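Local coordinates for Slr1438 protein (PDB 3K25) that is of unestablished function but probably binds carbohydrate and may act as a sugar isomerase of the aldose 1-epimerase type, at residues I175-P180 and D249-E254; R217-D222 and N226-V231. All coordinates share one frame; numbering follows the deposited sequence.

Contact 1 (I175-P180 and D249-E254)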
loop_
_atom_site.group_PDB
_atom_site.type_symbol
_atom_site.label_atom_id
_atom_site.label_comp_id
_atom_site.label_asym_id
_atom_site.label_seq_id
_atom_site.Cartn_x
_atom_site.Cartn_y
_atom_site.Cartn_z
ATOM N N ILE A 175 7.262 -3.162 20.714
ATOM C CA ILE A 175 7.659 -2.653 19.405
ATOM C C ILE A 175 8.641 -1.482 19.457
ATOM O O ILE A 175 8.373 -0.450 20.076
ATOM C CB ILE A 175 6.417 -2.212 18.575
ATOM C CG1 ILE A 175 5.495 -3.407 18.338
ATOM C CG2 ILE A 175 6.855 -1.636 17.230
ATOM C CD1 ILE A 175 6.149 -4.553 17.569
ATOM N N THR A 176 9.780 -1.661 18.796
ATOM C CA THR A 176 10.804 -0.627 18.704
ATOM C C THR A 176 10.574 0.080 17.363
ATOM O O THR A 176 10.517 -0.578 16.322
ATOM C CB THR A 176 12.221 -1.247 18.708
ATOM O OG1 THR A 176 12.492 -1.816 19.994
ATOM C CG2 THR A 176 13.270 -0.200 18.386
ATOM N N LEU A 177 10.426 1.404 17.385
ATOM C CA LEU A 177 10.202 2.166 16.155
ATOM C C LEU A 177 11.425 2.944 15.666
ATOM O O LEU A 177 12.356 3.221 16.420
ATOM C CB LEU A 177 9.027 3.137 16.322
ATOM C CG LEU A 177 7.627 2.533 16.185
ATOM C CD1 LEU A 177 6.577 3.647 16.165
ATOM C CD2 LEU A 177 7.556 1.716 14.898
ATOM N N ALA A 178 11.403 3.297 14.387
ATOM C CA ALA A 178 12.494 4.029 13.775
ATOM C C ALA A 178 11.964 4.777 12.563
ATOM O O ALA A 178 12.177 4.375 11.416
ATOM C CB ALA A 178 13.605 3.070 13.365
ATOM N N ILE A 179 11.260 5.866 12.842
ATOM C CA ILE A 179 10.686 6.719 11.815
ATOM C C ILE A 179 11.551 7.982 11.747
ATOM O O ILE A 179 11.774 8.637 12.758
ATOM C CB ILE A 179 9.252 7.077 12.193
ATOM C CG1 ILE A 179 8.476 5.783 12.476
ATOM C CG2 ILE A 179 8.612 7.906 11.089
ATOM C CD1 ILE A 179 7.106 5.989 13.116
ATOM N N PRO A 180 12.050 8.332 10.548
ATOM C CA PRO A 180 12.904 9.506 10.313
ATOM C C PRO A 180 12.178 10.839 10.199
ATOM O O PRO A 180 12.168 11.473 9.144
ATOM C CB PRO A 180 13.629 9.139 9.030
ATOM C CG PRO A 180 12.538 8.437 8.261
ATOM C CD PRO A 180 11.869 7.555 9.307
ATOM N N ASP A 249 -4.484 -7.106 15.237
ATOM C CA ASP A 249 -3.038 -7.292 15.289
ATOM C C ASP A 249 -2.218 -6.928 14.048
ATOM O O ASP A 249 -1.638 -7.797 13.388
ATOM C CB ASP A 249 -2.722 -8.740 15.700
ATOM C CG ASP A 249 -3.212 -9.071 17.104
ATOM O OD1 ASP A 249 -2.826 -8.356 18.056
ATOM O OD2 ASP A 249 -3.978 -10.045 17.259
ATOM N N TYR A 250 -2.147 -5.633 13.754
ATOM C CA TYR A 250 -1.376 -5.153 12.614
ATOM C C TYR A 250 -0.849 -3.740 12.833
ATOM O O TYR A 250 -1.448 -2.938 13.553
ATOM C CB TYR A 250 -2.221 -5.180 11.332
ATOM C CG TYR A 250 -3.397 -4.214 11.289
ATOM C CD1 TYR A 250 -4.703 -4.668 11.474
ATOM C CD2 TYR A 250 -3.202 -2.858 11.014
ATOM C CE1 TYR A 250 -5.790 -3.796 11.377
ATOM C CE2 TYR A 250 -4.283 -1.975 10.917
ATOM C CZ TYR A 250 -5.574 -2.453 11.095
ATOM O OH TYR A 250 -6.646 -1.602 10.953
ATOM N N LEU A 251 0.277 -3.443 12.204
ATOM C CA LEU A 251 0.874 -2.121 12.298
ATOM C C LEU A 251 1.234 -1.690 10.883
ATOM O O LEU A 251 2.059 -2.317 10.225
ATOM C CB LEU A 251 2.130 -2.154 13.171
ATOM C CG LEU A 251 2.891 -0.835 13.326
ATOM C CD1 LEU A 251 1.993 0.209 13.952
ATOM C CD2 LEU A 251 4.123 -1.055 14.180
ATOM N N CYS A 252 0.601 -0.624 10.411
ATOM C CA CYS A 252 0.864 -0.123 9.069
ATOM C C CYS A 252 1.957 0.954 9.072
ATOM O O CYS A 252 1.863 1.953 9.773
ATOM C CB CYS A 252 -0.426 0.454 8.454
ATOM S SG CYS A 252 -1.859 -0.691 8.316
ATOM N N LEU A 253 3.007 0.721 8.302
ATOM C CA LEU A 253 4.103 1.669 8.159
ATOM C C LEU A 253 4.027 1.894 6.656
ATOM O O LEU A 253 4.639 1.163 5.881
ATOM C CB LEU A 253 5.426 1.012 8.550
ATOM C CG LEU A 253 6.586 1.976 8.782
ATOM C CD1 LEU A 253 6.154 3.027 9.777
ATOM C CD2 LEU A 253 7.805 1.225 9.300
ATOM N N GLU A 254 3.265 2.903 6.253
ATOM C CA GLU A 254 3.011 3.158 4.843
ATOM C C GLU A 254 3.693 4.316 4.104
ATOM O O GLU A 254 3.654 5.473 4.538
ATOM C CB GLU A 254 1.493 3.291 4.641
ATOM C CG GLU A 254 0.662 2.796 5.813
ATOM C CD GLU A 254 -0.766 3.304 5.774
ATOM O OE1 GLU A 254 -1.521 3.077 6.752
ATOM O OE2 GLU A 254 -1.137 3.931 4.761
#
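Apolar side chains alone carry this contact, and Leu251 is its hub, met by Ile175 and Leu177 from 175-180. Ile175 offers its short branch: CG2 stands anti to the backbone N and lies 4.1 Å from Leu251 CD2, while CG1 and CD1 turn off along another path. The two side chains run alongside one another in opposing senses, methyl against methyl. In Leu251, CG is anti to the backbone N (chi1 178°), and this together with a chi2 of 60° directs CD2 out towards the strand across. The same methyl has Leu177 CD2 4.5 Å away; the CB of Leu177 does not point at the partner strand, and the leucine comes near through its outer branch. Farther along, Ile179 CG1 and Leu253 CD1 come near, at 4.5 Å, without a packing contact.

Backbone hydrogen bonds link Leu251 to Phe167 and Cys252 to Trp243, and Leu242 also packs on Leu251. On the reverse face of 250-254, Tyr250 meets the rings of Tyr47, Tyr166 and Trp243, and Glu254 OE2 is hydrogen-bonded to Trp256 NE1.

With the nearest CA atoms, those of Ile175 and Leu251, 9.8 Å apart, the strands are layered and not paired: two antiparallel sheets meet face to face through aliphatic side chains, as in the beta-supersandwich of the galactose mutarotase family.

Contact 2 (R217-D222 and N226-V231); sequences RAHFID and NLKIEV
Phe220 and Ile229 flank each other on the inner face of an antiparallel hairpin. The phenylalanine CG sits between its backbone N and carbonyl carbon (chi1 75°), which leans the ring across to the neighbouring strand and sets its CE2 3.8 Å from CG2 of Ile229. Phe167 packs on both residues, and Leu177 on the phenylalanine. Cutting Phe220 back to an alanine would probably strip the cover from the flank of Ile229 and open a gap beside Phe167.

On the other face, Lys228 runs extended beyond CG. Its CB packs 3.4 Å from Ile221 CG1, and its CD passes over one face of the His219 imidazole, 4.3 Å from ND1 and offset toward the rim. His219 is also matched with Glu230, their CB atoms 3.5 Å apart. The glutamate reaches obliquely towards Arg217, whose chain bends at chi3: OE2 comes to the guanidinium edge, in its plane, and forms a salt bridge that includes a weak hydrogen bond from NE (3.3 Å, 139° at the hydrogen), although the two flat groups are turned 49° apart.

Backbone bonds run in both directions between Phe220 and Ile229, Ile229 N to Phe220 O measuring 2.9 Å, and again between Asp222 and Leu227. Val231 N bonds Ala218 O, with a weak return bond from Ala218 N to Val231 O. Asn226 and Leu227 together face Asp222, a G1 beta bulge beside the turn.

The chemistry is thus divided by face: the buried side is mostly hydrocarbon, with the Asp222 carboxylate near the turn matched by a salt bridge to Arg225, while the other, partly exposed, combines the alkyl parts of long side chains with a charge pair that is likely to add less than the backbone ladder.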
loop_
_atom_site.group_PDB
_atom_site.type_symbol
_atom_site.label_atom_id
_atom_site.label_comp_id
_atom_site.label_asym_id
_atom_site.label_seq_id
_atom_site.Cartn_x
_atom_site.Cartn_y
_atom_site.Cartn_z
ATOM N N ARG A 217 13.838 5.571 4.232
ATOM C CA ARG A 217 13.531 4.298 4.869
ATOM C C ARG A 217 12.947 4.467 6.257
ATOM O O ARG A 217 12.891 5.566 6.790
ATOM C CB ARG A 217 14.789 3.428 4.975
ATOM C CG ARG A 217 15.907 4.013 5.841
ATOM C CD ARG A 217 17.026 2.997 6.065
ATOM N NE ARG A 217 17.417 2.323 4.827
ATOM C CZ ARG A 217 18.014 2.911 3.788
ATOM N NH1 ARG A 217 18.314 4.208 3.822
ATOM N NH2 ARG A 217 18.289 2.200 2.697
ATOM N N ALA A 218 12.532 3.345 6.836
ATOM C CA ALA A 218 11.937 3.292 8.173
ATOM C C ALA A 218 11.751 1.810 8.550
ATOM O O ALA A 218 11.711 0.938 7.678
ATOM C CB ALA A 218 10.592 4.015 8.175
ATOM N N HIS A 219 11.644 1.521 9.842
ATOM C CA HIS A 219 11.473 0.140 10.267
ATOM C C HIS A 219 10.985 0.057 11.696
ATOM O O HIS A 219 10.809 1.074 12.362
ATOM C CB HIS A 219 12.796 -0.635 10.131
ATOM C CG HIS A 219 13.806 -0.325 11.196
ATOM N ND1 HIS A 219 13.633 -0.685 12.516
ATOM C CD2 HIS A 219 15.004 0.304 11.133
ATOM C CE1 HIS A 219 14.680 -0.292 13.220
ATOM N NE2 HIS A 219 15.528 0.310 12.405
ATOM N N PHE A 220 10.740 -1.165 12.150
ATOM C CA PHE A 220 10.298 -1.399 13.520
ATOM C C PHE A 220 10.739 -2.797 13.921
ATOM O O PHE A 220 10.814 -3.703 13.088
ATOM C CB PHE A 220 8.780 -1.233 13.659
ATOM C CG PHE A 220 7.980 -2.367 13.093
ATOM C CD1 PHE A 220 7.726 -3.509 13.857
ATOM C CD2 PHE A 220 7.447 -2.286 11.806
ATOM C CE1 PHE A 220 6.943 -4.556 13.351
ATOM C CE2 PHE A 220 6.664 -3.329 11.288
ATOM C CZ PHE A 220 6.411 -4.466 12.065
ATOM N N ILE A 221 11.055 -2.958 15.198
ATOM C CA ILE A 221 11.525 -4.240 15.692
ATOM C C ILE A 221 10.603 -4.800 16.763
ATOM O O ILE A 221 10.307 -4.134 17.756
ATOM C CB ILE A 221 12.969 -4.101 16.244
ATOM C CG1 ILE A 221 13.841 -3.394 15.199
ATOM C CG2 ILE A 221 13.551 -5.481 16.572
ATOM C CD1 ILE A 221 15.267 -3.139 15.635
ATOM N N ASP A 222 10.132 -6.022 16.535
ATOM C CA ASP A 222 9.255 -6.692 17.481
ATOM C C ASP A 222 10.018 -7.835 18.136
ATOM O O ASP A 222 10.290 -8.859 17.507
ATOM C CB ASP A 222 8.009 -7.233 16.777
ATOM C CG ASP A 222 7.109 -8.017 17.714
ATOM O OD1 ASP A 222 6.937 -7.580 18.875
ATOM O OD2 ASP A 222 6.569 -9.062 17.295
ATOM N N ASN A 226 10.911 -11.551 17.697
ATOM C CA ASN A 226 12.349 -11.444 17.481
ATOM C C ASN A 226 12.738 -11.173 16.026
ATOM O O ASN A 226 13.527 -11.914 15.437
ATOM C CB ASN A 226 13.036 -12.721 17.970
ATOM C CG ASN A 226 14.544 -12.648 17.860
ATOM O OD1 ASN A 226 15.184 -11.809 18.493
ATOM N ND2 ASN A 226 15.122 -13.525 17.050
ATOM N N LEU A 227 12.192 -10.106 15.449
ATOM C CA LEU A 227 12.503 -9.758 14.064
ATOM C C LEU A 227 12.113 -8.324 13.747
ATOM O O LEU A 227 11.244 -7.751 14.402
ATOM C CB LEU A 227 11.767 -10.697 13.102
ATOM C CG LEU A 227 10.307 -10.414 12.746
ATOM C CD1 LEU A 227 9.776 -11.561 11.907
ATOM C CD2 LEU A 227 9.479 -10.256 14.002
ATOM N N LYS A 228 12.759 -7.742 12.744
ATOM C CA LYS A 228 12.435 -6.378 12.356
ATOM C C LYS A 228 11.928 -6.313 10.922
ATOM O O LYS A 228 12.345 -7.089 10.055
ATOM C CB LYS A 228 13.641 -5.439 12.525
ATOM C CG LYS A 228 14.673 -5.469 11.407
ATOM C CD LYS A 228 15.679 -4.339 11.593
ATOM C CE LYS A 228 16.812 -4.390 10.563
ATOM N NZ LYS A 228 17.893 -3.387 10.833
ATOM N N ILE A 229 11.020 -5.375 10.695
ATOM C CA ILE A 229 10.421 -5.157 9.391
ATOM C C ILE A 229 10.803 -3.757 8.934
ATOM O O ILE A 229 10.409 -2.771 9.557
ATOM C CB ILE A 229 8.896 -5.268 9.486
ATOM C CG1 ILE A 229 8.516 -6.708 9.824
ATOM C CG2 ILE A 229 8.258 -4.808 8.199
ATOM C CD1 ILE A 229 7.022 -6.941 9.946
ATOM N N GLU A 230 11.573 -3.675 7.852
ATOM C CA GLU A 230 12.019 -2.387 7.322
ATOM C C GLU A 230 11.407 -1.994 5.977
ATOM O O GLU A 230 11.351 -2.797 5.042
ATOM C CB GLU A 230 13.541 -2.373 7.178
ATOM C CG GLU A 230 14.066 -1.143 6.448
ATOM C CD GLU A 230 15.450 -1.359 5.870
ATOM O OE1 GLU A 230 15.634 -2.354 5.127
ATOM O OE2 GLU A 230 16.346 -0.532 6.153
ATOM N N VAL A 231 10.987 -0.736 5.890
ATOM C CA VAL A 231 10.387 -0.191 4.680
ATOM C C VAL A 231 11.315 0.824 4.012
ATOM O O VAL A 231 11.656 1.848 4.609
ATOM C CB VAL A 231 9.058 0.522 5.000
ATOM C CG1 VAL A 231 8.387 0.949 3.719
ATOM C CG2 VAL A 231 8.151 -0.396 5.802
#

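How the contacts relate
From the N terminus the chain first lays down 175-180, then 217-222, turns through three residues into 226-231, and finally reaches 249-254. Contact 2 therefore closes a tight hairpin, and this lies wholly within the much longer excursion of 68 residues that contact 1 closes; the two do not cross. Strand 176-178 is the outermost neighbour of 217-222, joined to it by a probable hydrogen bond from Ile221 N to Thr176 O (2.7 Å), and Ile175 packs against Asp222. Contact 2 thus extends the sheet strand by strand, with 276-287 next beyond the hairpin, whereas contact 1 ties that sheet's edge to the facing one containing 250-256.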